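Local coordinates for ferric-siderophore receptor protein (Streptomyces coelicolor, PDB 2X4L) that probably binds ferric siderophores outside the cell membrane and hands them to an uptake transporter, at residues R188-V201 / L311-G325. Sequence-based numbering, arbitrary orientation.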
ATOM      1  N   ARG A 188     -15.028 -13.550  -2.816  1.00 10.14           N
ATOM      2  CA  ARG A 188     -16.089 -12.895  -2.073  1.00 10.63           C
ATOM      3  C   ARG A 188     -16.318 -11.491  -2.653  1.00  8.85           C
ATOM      4  O   ARG A 188     -17.494 -11.115  -2.886  1.00 10.49           O
ATOM      5  CB  ARG A 188     -15.649 -12.755  -0.613  1.00 12.14           C
ATOM      6  CG  ARG A 188     -16.691 -11.980   0.258  1.00 10.14           C
ATOM      7  CD  ARG A 188     -16.102 -11.653   1.672  1.00  9.23           C
ATOM      8  NE  ARG A 188     -17.113 -10.868   2.368  1.00 11.69           N
ATOM      9  CZ  ARG A 188     -16.910 -10.461   3.617  1.00 10.16           C
ATOM     10  NH1 ARG A 188     -15.759 -10.796   4.223  1.00 14.05           N
ATOM     11  NH2 ARG A 188     -17.862  -9.794   4.301  1.00 13.40           N
ATOM     12  N   LEU A 189     -15.277 -10.722  -2.980  1.00 10.81           N
ATOM     13  CA  LEU A 189     -15.494  -9.357  -3.539  1.00 10.65           C
ATOM     14  C   LEU A 189     -16.073  -9.467  -4.919  1.00 10.56           C
ATOM     15  O   LEU A 189     -16.966  -8.703  -5.252  1.00 11.15           O
ATOM     16  CB  LEU A 189     -14.139  -8.631  -3.560  1.00  9.88           C
ATOM     17  CG  LEU A 189     -14.221  -7.222  -4.143  1.00  8.02           C
ATOM     18  CD1 LEU A 189     -15.271  -6.294  -3.335  1.00 10.64           C
ATOM     19  CD2 LEU A 189     -12.822  -6.625  -4.076  1.00 12.31           C
ATOM     20  N   ARG A 190     -15.653 -10.465  -5.687  1.00 11.57           N
ATOM     21  CA  ARG A 190     -16.272 -10.637  -7.017  1.00 11.78           C
ATOM     22  C   ARG A 190     -17.743 -10.884  -6.913  1.00  9.93           C
ATOM     23  O   ARG A 190     -18.540 -10.291  -7.693  1.00 11.30           O
ATOM     24  CB  ARG A 190     -15.614 -11.775  -7.819  1.00 13.07           C
ATOM     25  CG  ARG A 190     -16.126 -11.907  -9.228  1.00 17.11           C
ATOM     26  CD  ARG A 190     -15.507 -13.090  -9.987  1.00 17.71           C
ATOM     27  NE  ARG A 190     -14.062 -12.964 -10.150  1.00 25.21           N
ATOM     28  CZ  ARG A 190     -13.107 -13.665  -9.507  1.00 30.86           C
ATOM     29  NH1 ARG A 190     -13.386 -14.577  -8.561  1.00 35.44           N
ATOM     30  NH2 ARG A 190     -11.815 -13.486  -9.823  1.00 30.43           N
ATOM     31  N   ALA A 191     -18.114 -11.744  -5.954  1.00 10.35           N
ATOM     32  CA  ALA A 191     -19.563 -12.060  -5.748  1.00  9.92           C
ATOM     33  C   ALA A 191     -20.319 -10.821  -5.258  1.00 11.24           C
ATOM     34  O   ALA A 191     -21.418 -10.570  -5.721  1.00 11.80           O
ATOM     35  CB  ALA A 191     -19.712 -13.221  -4.711  1.00 11.50           C
ATOM     36  N   ALA A 192     -19.695 -10.081  -4.330  1.00 11.55           N
ATOM     37  CA  ALA A 192     -20.382  -8.917  -3.763  1.00 10.80           C
ATOM     38  C   ALA A 192     -20.658  -7.908  -4.921  1.00 12.01           C
ATOM     39  O   ALA A 192     -21.685  -7.266  -4.978  1.00 12.56           O
ATOM     40  CB  ALA A 192     -19.544  -8.304  -2.681  1.00 11.83           C
ATOM     41  N   ALA A 193     -19.654  -7.705  -5.790  1.00 12.47           N
ATOM     42  CA  ALA A 193     -19.755  -6.720  -6.850  1.00 13.80           C
ATOM     43  C   ALA A 193     -20.759  -7.178  -7.886  1.00 13.83           C
ATOM     44  O   ALA A 193     -21.502  -6.320  -8.429  1.00 16.84           O
ATOM     45  CB  ALA A 193     -18.370  -6.465  -7.423  1.00 13.29           C
ATOM     46  N   LYS A 194     -20.870  -8.497  -8.106  1.00 13.88           N
ATOM     47  CA  LYS A 194     -21.931  -9.014  -8.961  1.00 14.97           C
ATOM     48  C   LYS A 194     -23.341  -8.818  -8.378  1.00 14.87           C
ATOM     49  O   LYS A 194     -24.334  -8.517  -9.142  1.00 17.26           O
ATOM     50  CB  LYS A 194     -21.674 -10.519  -9.253  1.00 16.81           C
ATOM     51  CG  LYS A 194     -22.633 -11.044 -10.285  1.00 17.34           C
ATOM     52  CD  LYS A 194     -22.456 -12.496 -10.519  1.00 26.26           C
ATOM     53  CE  LYS A 194     -21.031 -12.953 -10.443  1.00 34.32           C
ATOM     54  NZ  LYS A 194     -21.226 -14.262  -9.748  1.00 29.61           N
ATOM     55  N   ALA A 195     -23.445  -9.023  -7.057  1.00 15.03           N
ATOM     56  CA  ALA A 195     -24.757  -8.815  -6.384  1.00 15.74           C
ATOM     57  C   ALA A 195     -25.216  -7.383  -6.300  1.00 16.69           C
ATOM     58  O   ALA A 195     -26.419  -7.145  -6.136  1.00 18.83           O
ATOM     59  CB  ALA A 195     -24.758  -9.447  -4.998  1.00 16.82           C
ATOM     60  N   LYS A 196     -24.251  -6.458  -6.250  1.00 15.85           N
ATOM     61  CA  LYS A 196     -24.544  -5.010  -5.908  1.00 17.08           C
ATOM     62  C   LYS A 196     -23.921  -4.070  -6.947  1.00 17.54           C
ATOM     63  O   LYS A 196     -23.103  -3.182  -6.595  1.00 16.96           O
ATOM     64  CB  LYS A 196     -24.003  -4.733  -4.474  1.00 16.13           C
ATOM     65  CG  LYS A 196     -24.587  -5.563  -3.271  1.00 17.99           C
ATOM     66  CD  LYS A 196     -26.068  -5.240  -2.991  1.00 20.96           C
ATOM     67  CE  LYS A 196     -26.273  -3.859  -2.277  1.00 18.83           C
ATOM     68  NZ  LYS A 196     -25.769  -3.947  -0.877  1.00 17.66           N
ATOM     69  N   PRO A 197     -24.305  -4.192  -8.254  1.00 17.61           N
ATOM     70  CA  PRO A 197     -23.575  -3.518  -9.336  1.00 18.31           C
ATOM     71  C   PRO A 197     -23.898  -2.019  -9.251  1.00 17.26           C
ATOM     72  O   PRO A 197     -23.120  -1.206  -9.800  1.00 20.00           O
ATOM     73  CB  PRO A 197     -24.161  -4.153 -10.625  1.00 18.92           C
ATOM     74  CG  PRO A 197     -25.484  -4.591 -10.229  1.00 17.91           C
ATOM     75  CD  PRO A 197     -25.270  -5.174  -8.809  1.00 18.95           C
ATOM     76  N   GLU A 198     -24.949  -1.701  -8.490  1.00 19.32           N
ATOM     77  CA  GLU A 198     -25.387  -0.264  -8.406  1.00 19.26           C
ATOM     78  C   GLU A 198     -24.610   0.514  -7.364  1.00 18.73           C
ATOM     79  O   GLU A 198     -24.672   1.765  -7.351  1.00 16.84           O
ATOM     80  CB  GLU A 198     -26.876  -0.171  -8.077  1.00 21.19           C
ATOM     81  CG  GLU A 198     -27.331  -0.521  -6.675  1.00 22.95           C
ATOM     82  CD  GLU A 198     -27.312  -2.073  -6.321  1.00 24.27           C
ATOM     83  OE1 GLU A 198     -26.920  -2.876  -7.181  1.00 26.56           O
ATOM     84  OE2 GLU A 198     -27.671  -2.453  -5.198  1.00 30.63           O
ATOM     85  N   ILE A 199     -23.875  -0.189  -6.504  1.00 15.48           N
ATOM     86  CA  ILE A 199     -23.073   0.454  -5.434  1.00 14.53           C
ATOM     87  C   ILE A 199     -21.803   1.107  -5.977  1.00 14.84           C
ATOM     88  O   ILE A 199     -20.927   0.395  -6.496  1.00 15.29           O
ATOM     89  CB  ILE A 199     -22.783  -0.519  -4.251  1.00 13.67           C
ATOM     90  CG1 ILE A 199     -24.128  -0.998  -3.665  1.00 13.92           C
ATOM     91  CG2 ILE A 199     -21.816   0.165  -3.256  1.00 12.92           C
ATOM     92  CD1 ILE A 199     -25.064   0.161  -3.079  1.00 15.11           C
ATOM     93  N   ARG A 200     -21.718   2.427  -5.891  1.00 14.91           N
ATOM     94  CA  ARG A 200     -20.606   3.234  -6.478  1.00 13.34           C
ATOM     95  C   ARG A 200     -19.589   3.509  -5.377  1.00 12.89           C
ATOM     96  O   ARG A 200     -19.955   4.039  -4.311  1.00 12.06           O
ATOM     97  CB  ARG A 200     -21.129   4.582  -6.951  1.00 14.25           C
ATOM     98  CG  ARG A 200     -22.120   4.389  -8.044  1.00 16.62           C
ATOM     99  CD  ARG A 200     -23.091   5.565  -8.248  1.00 17.80           C
ATOM    100  NE  ARG A 200     -23.981   5.718  -7.133  1.00 20.41           N
ATOM    101  CZ  ARG A 200     -24.951   6.632  -7.023  1.00 19.50           C
ATOM    102  NH1 ARG A 200     -25.218   7.477  -7.988  1.00 22.33           N
ATOM    103  NH2 ARG A 200     -25.666   6.638  -5.928  1.00 20.83           N
ATOM    104  N   VAL A 201     -18.361   3.084  -5.574  1.00 11.71           N
ATOM    105  CA  VAL A 201     -17.261   3.280  -4.619  1.00  9.94           C
ATOM    106  C   VAL A 201     -16.350   4.424  -4.998  1.00 11.15           C
ATOM    107  O   VAL A 201     -15.913   4.453  -6.172  1.00 11.38           O
ATOM    108  CB  VAL A 201     -16.438   1.974  -4.572  1.00  9.13           C
ATOM    109  CG1 VAL A 201     -15.309   2.173  -3.495  1.00 11.73           C
ATOM    110  CG2 VAL A 201     -17.398   0.810  -4.155  1.00 12.81           C
ATOM    111  N   LEU A 311      -9.561  -6.953   0.647  1.00  8.73           N
ATOM    112  CA  LEU A 311     -10.682  -7.545  -0.097  1.00 11.01           C
ATOM    113  C   LEU A 311     -11.929  -7.773   0.761  1.00 11.37           C
ATOM    114  O   LEU A 311     -13.029  -7.358   0.387  1.00 11.81           O
ATOM    115  CB  LEU A 311     -10.222  -8.874  -0.757  1.00 11.11           C
ATOM    116  CG  LEU A 311      -9.114  -8.741  -1.753  1.00 11.01           C
ATOM    117  CD1 LEU A 311      -8.512 -10.099  -1.939  1.00 12.53           C
ATOM    118  CD2 LEU A 311      -9.671  -8.197  -3.038  1.00 13.12           C
ATOM    119  N   ASP A 312     -11.722  -8.375   1.958  1.00 10.41           N
ATOM    120  CA  ASP A 312     -12.886  -8.602   2.866  1.00 11.45           C
ATOM    121  C   ASP A 312     -13.530  -7.278   3.230  1.00 10.53           C
ATOM    122  O   ASP A 312     -14.767  -7.241   3.324  1.00 11.07           O
ATOM    123  CB  ASP A 312     -12.425  -9.351   4.157  1.00 11.82           C
ATOM    124  CG  ASP A 312     -12.297 -10.814   3.961  1.00 15.11           C
ATOM    125  OD1 ASP A 312     -13.057 -11.448   3.156  1.00 14.59           O
ATOM    126  OD2 ASP A 312     -11.428 -11.422   4.664  1.00 17.58           O
ATOM    127  N   ASN A 313     -12.729  -6.247   3.548  1.00 11.01           N
ATOM    128  CA  ASN A 313     -13.383  -5.028   4.074  1.00 10.98           C
ATOM    129  C   ASN A 313     -14.245  -4.387   2.987  1.00  9.19           C
ATOM    130  O   ASN A 313     -15.358  -3.888   3.246  1.00  9.85           O
ATOM    131  CB  ASN A 313     -12.356  -3.986   4.526  1.00 11.08           C
ATOM    132  CG  ASN A 313     -11.666  -4.381   5.774  1.00 13.97           C
ATOM    133  OD1 ASN A 313     -12.085  -5.306   6.508  1.00 15.76           O
ATOM    134  ND2 ASN A 313     -10.535  -3.684   5.988  1.00 17.09           N
ATOM    135  N   LEU A 314     -13.733  -4.356   1.775  1.00  9.72           N
ATOM    136  CA  LEU A 314     -14.479  -3.759   0.664  1.00 10.90           C
ATOM    137  C   LEU A 314     -15.695  -4.626   0.272  1.00  9.29           C
ATOM    138  O   LEU A 314     -16.782  -4.094   0.037  1.00 10.57           O
ATOM    139  CB  LEU A 314     -13.522  -3.511  -0.548  1.00 11.28           C
ATOM    140  CG  LEU A 314     -14.249  -2.886  -1.755  1.00  9.79           C
ATOM    141  CD1 LEU A 314     -14.926  -1.528  -1.427  1.00 10.34           C
ATOM    142  CD2 LEU A 314     -13.221  -2.595  -2.800  1.00 10.82           C
ATOM    143  N   ALA A 315     -15.475  -5.966   0.224  1.00  9.99           N
ATOM    144  CA  ALA A 315     -16.647  -6.809   0.055  1.00 10.88           C
ATOM    145  C   ALA A 315     -17.766  -6.578   1.098  1.00  9.96           C
ATOM    146  O   ALA A 315     -18.933  -6.451   0.740  1.00 11.98           O
ATOM    147  CB  ALA A 315     -16.266  -8.298   0.051  1.00 12.61           C
ATOM    148  N   GLU A 316     -17.377  -6.530   2.369  1.00 10.19           N
ATOM    149  CA  GLU A 316     -18.336  -6.305   3.443  1.00 12.32           C
ATOM    150  C   GLU A 316     -19.091  -4.982   3.234  1.00 10.94           C
ATOM    151  O   GLU A 316     -20.308  -4.924   3.422  1.00 13.02           O
ATOM    152  CB  GLU A 316     -17.597  -6.312   4.789  1.00 11.46           C
ATOM    153  CG  GLU A 316     -18.529  -6.048   5.974  1.00 13.58           C
ATOM    154  CD  GLU A 316     -17.761  -6.031   7.254  1.00 20.19           C
ATOM    155  OE1 GLU A 316     -16.735  -5.349   7.421  1.00 18.35           O
ATOM    156  OE2 GLU A 316     -18.167  -6.781   8.137  1.00 23.57           O
ATOM    157  N   ALA A 317     -18.378  -3.919   2.873  1.00 11.15           N
ATOM    158  CA  ALA A 317     -18.992  -2.656   2.724  1.00 11.49           C
ATOM    159  C   ALA A 317     -20.014  -2.708   1.570  1.00 10.81           C
ATOM    160  O   ALA A 317     -21.149  -2.266   1.704  1.00 12.58           O
ATOM    161  CB  ALA A 317     -17.909  -1.558   2.444  1.00 11.60           C
ATOM    162  N   ILE A 318     -19.614  -3.369   0.468  1.00 10.13           N
ATOM    163  CA  ILE A 318     -20.534  -3.447  -0.680  1.00 11.20           C
ATOM    164  C   ILE A 318     -21.735  -4.326  -0.381  1.00 12.03           C
ATOM    165  O   ILE A 318     -22.867  -3.989  -0.731  1.00 14.07           O
ATOM    166  CB  ILE A 318     -19.745  -3.956  -1.929  1.00 10.38           C
ATOM    167  CG1 ILE A 318     -18.766  -2.816  -2.382  1.00  9.55           C
ATOM    168  CG2 ILE A 318     -20.718  -4.266  -3.140  1.00 13.96           C
ATOM    169  CD1 ILE A 318     -17.806  -3.347  -3.491  1.00 12.70           C
ATOM    170  N   GLU A 319     -21.495  -5.437   0.283  1.00 12.47           N
ATOM    171  CA  GLU A 319     -22.593  -6.368   0.662  1.00 13.43           C
ATOM    172  C   GLU A 319     -23.680  -5.672   1.460  1.00 16.48           C
ATOM    173  O   GLU A 319     -24.862  -5.939   1.240  1.00 18.45           O
ATOM    174  CB  GLU A 319     -22.012  -7.563   1.510  1.00 11.65           C
ATOM    175  CG  GLU A 319     -21.169  -8.513   0.688  1.00 13.23           C
ATOM    176  CD  GLU A 319     -20.179  -9.304   1.496  1.00 14.13           C
ATOM    177  OE1 GLU A 319     -20.158  -9.154   2.784  1.00 13.80           O
ATOM    178  OE2 GLU A 319     -19.372 -10.069   0.888  1.00 12.73           O
ATOM    179  N   ASN A 320     -23.254  -4.763   2.332  1.00 14.83           N
ATOM    180  CA  ASN A 320     -24.205  -4.137   3.271  1.00 16.70           C
ATOM    181  C   ASN A 320     -24.623  -2.741   2.877  1.00 15.80           C
ATOM    182  O   ASN A 320     -25.571  -2.219   3.498  1.00 19.59           O
ATOM    183  CB  ASN A 320     -23.574  -4.211   4.606  1.00 18.00           C
ATOM    184  CG  ASN A 320     -23.418  -5.680   5.018  1.00 19.60           C
ATOM    185  OD1 ASN A 320     -22.314  -6.295   4.969  1.00 21.84           O
ATOM    186  ND2 ASN A 320     -24.566  -6.302   5.361  1.00 21.21           N
ATOM    187  N   ALA A 321     -24.043  -2.190   1.813  1.00 16.37           N
ATOM    188  CA  ALA A 321     -24.306  -0.791   1.484  1.00 15.16           C
ATOM    189  C   ALA A 321     -25.728  -0.582   0.944  1.00 17.92           C
ATOM    190  O   ALA A 321     -26.262  -1.388   0.172  1.00 18.88           O
ATOM    191  CB  ALA A 321     -23.310  -0.370   0.409  1.00 14.69           C
ATOM    192  N   LYS A 322     -26.294   0.573   1.279  1.00 17.05           N
ATOM    193  CA  LYS A 322     -27.472   1.108   0.649  1.00 18.31           C
ATOM    194  C   LYS A 322     -27.060   2.090  -0.419  1.00 18.42           C
ATOM    195  O   LYS A 322     -26.063   2.764  -0.235  1.00 16.72           O
ATOM    196  CB  LYS A 322     -28.294   1.847   1.727  1.00 20.37           C
ATOM    197  CG  LYS A 322     -28.940   0.919   2.735  1.00 27.58           C
ATOM    198  CD  LYS A 322     -29.399   1.745   3.983  1.00 38.06           C
ATOM    199  CE  LYS A 322     -29.315   0.912   5.271  1.00 45.21           C
ATOM    200  NZ  LYS A 322     -30.126  -0.349   5.146  1.00 46.49           N
ATOM    201  N   LYS A 323     -27.807   2.179  -1.543  1.00 19.94           N
ATOM    202  CA  LYS A 323     -27.497   3.166  -2.536  1.00 20.86           C
ATOM    203  C   LYS A 323     -28.023   4.481  -1.954  1.00 21.47           C
ATOM    204  O   LYS A 323     -29.238   4.643  -1.674  1.00 22.04           O
ATOM    205  CB  LYS A 323     -28.084   2.821  -3.937  1.00 24.92           C
ATOM    206  CG  LYS A 323     -27.779   3.865  -4.993  1.00 27.22           C
ATOM    207  CD  LYS A 323     -28.363   3.458  -6.354  1.00 33.25           C
ATOM    208  CE  LYS A 323     -27.853   4.378  -7.442  1.00 37.02           C
ATOM    209  NZ  LYS A 323     -28.716   4.362  -8.670  1.00 39.55           N
ATOM    210  N   VAL A 324     -27.124   5.432  -1.757  1.00 18.81           N
ATOM    211  CA  VAL A 324     -27.493   6.711  -1.085  1.00 19.53           C
ATOM    212  C   VAL A 324     -27.023   7.985  -1.787  1.00 21.10           C
ATOM    213  O   VAL A 324     -27.522   9.079  -1.479  1.00 19.55           O
ATOM    214  CB  VAL A 324     -27.003   6.749   0.391  1.00 19.41           C
ATOM    215  CG1 VAL A 324     -27.733   5.651   1.199  1.00 21.45           C
ATOM    216  CG2 VAL A 324     -25.447   6.583   0.484  1.00 18.83           C
ATOM    217  N   GLY A 325     -26.009   7.877  -2.661  1.00 20.85           N
ATOM    218  CA  GLY A 325     -25.347   9.040  -3.233  1.00 22.69           C
ATOM    219  C   GLY A 325     -26.215   9.825  -4.187  1.00 25.08           C
ATOM    220  O   GLY A 325     -27.086   9.284  -4.851  1.00 25.34           O
ATOM    221  OXT GLY A 325     -25.962  11.037  -4.263  1.00 27.20           O
TER
HETATM  222  O   HOH W   1     -19.756 -11.886  -1.170  1.00  5.74           O
HETATM  223  O   HOH W   2     -17.989  -9.467   7.178  1.00 14.70           O
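Arg188 reaches across to Glu319 side-on, NE to OE2 at 2.8 Å and NH2 to OE1 at 2.8 Å, with guanidinium and carboxylate nearly coplanar (21° apart). Its chain runs out extended, CG anti to the backbone N (chi1 176°), which brings CG and NE alongside Ala315 CB and lets NH1 meet Asp312 OD1 at 3.0 Å, from above that carboxylate's plane. One water links Arg188 O to Glu319 OE2, another Arg188 NH2 to Glu316 OE2. A methionine in place of Arg188 would probably leave the carboxylates of Asp312 and Glu319 without their shared cation and Glu319 freer to turn.

Alongside, Leu189 is a knob among Leu311, Leu314, Ala315 and Ile318, its CD1 3.6 Å from Ala315 N. Further on, Lys196 curls back over Ile318 CG2, and NZ donates to Ile318 O (2.9 Å), Glu319 O and Ala321 O (2.8 Å) where helix 311-320 ends. Ile199 CD1 packs on Ala321 CB, while Arg200, salt-bridged to Asp261, gives NH2 to Gly325 O.

Phe225 packs on Leu189, Leu311 and Leu314, and Ile264 on Leu314 and Val201. The contact thus sets the end of helix 173-195, the long helix linking the two lobes in this binding-protein family, nearly parallel (22°) to C-terminal helix 304-320.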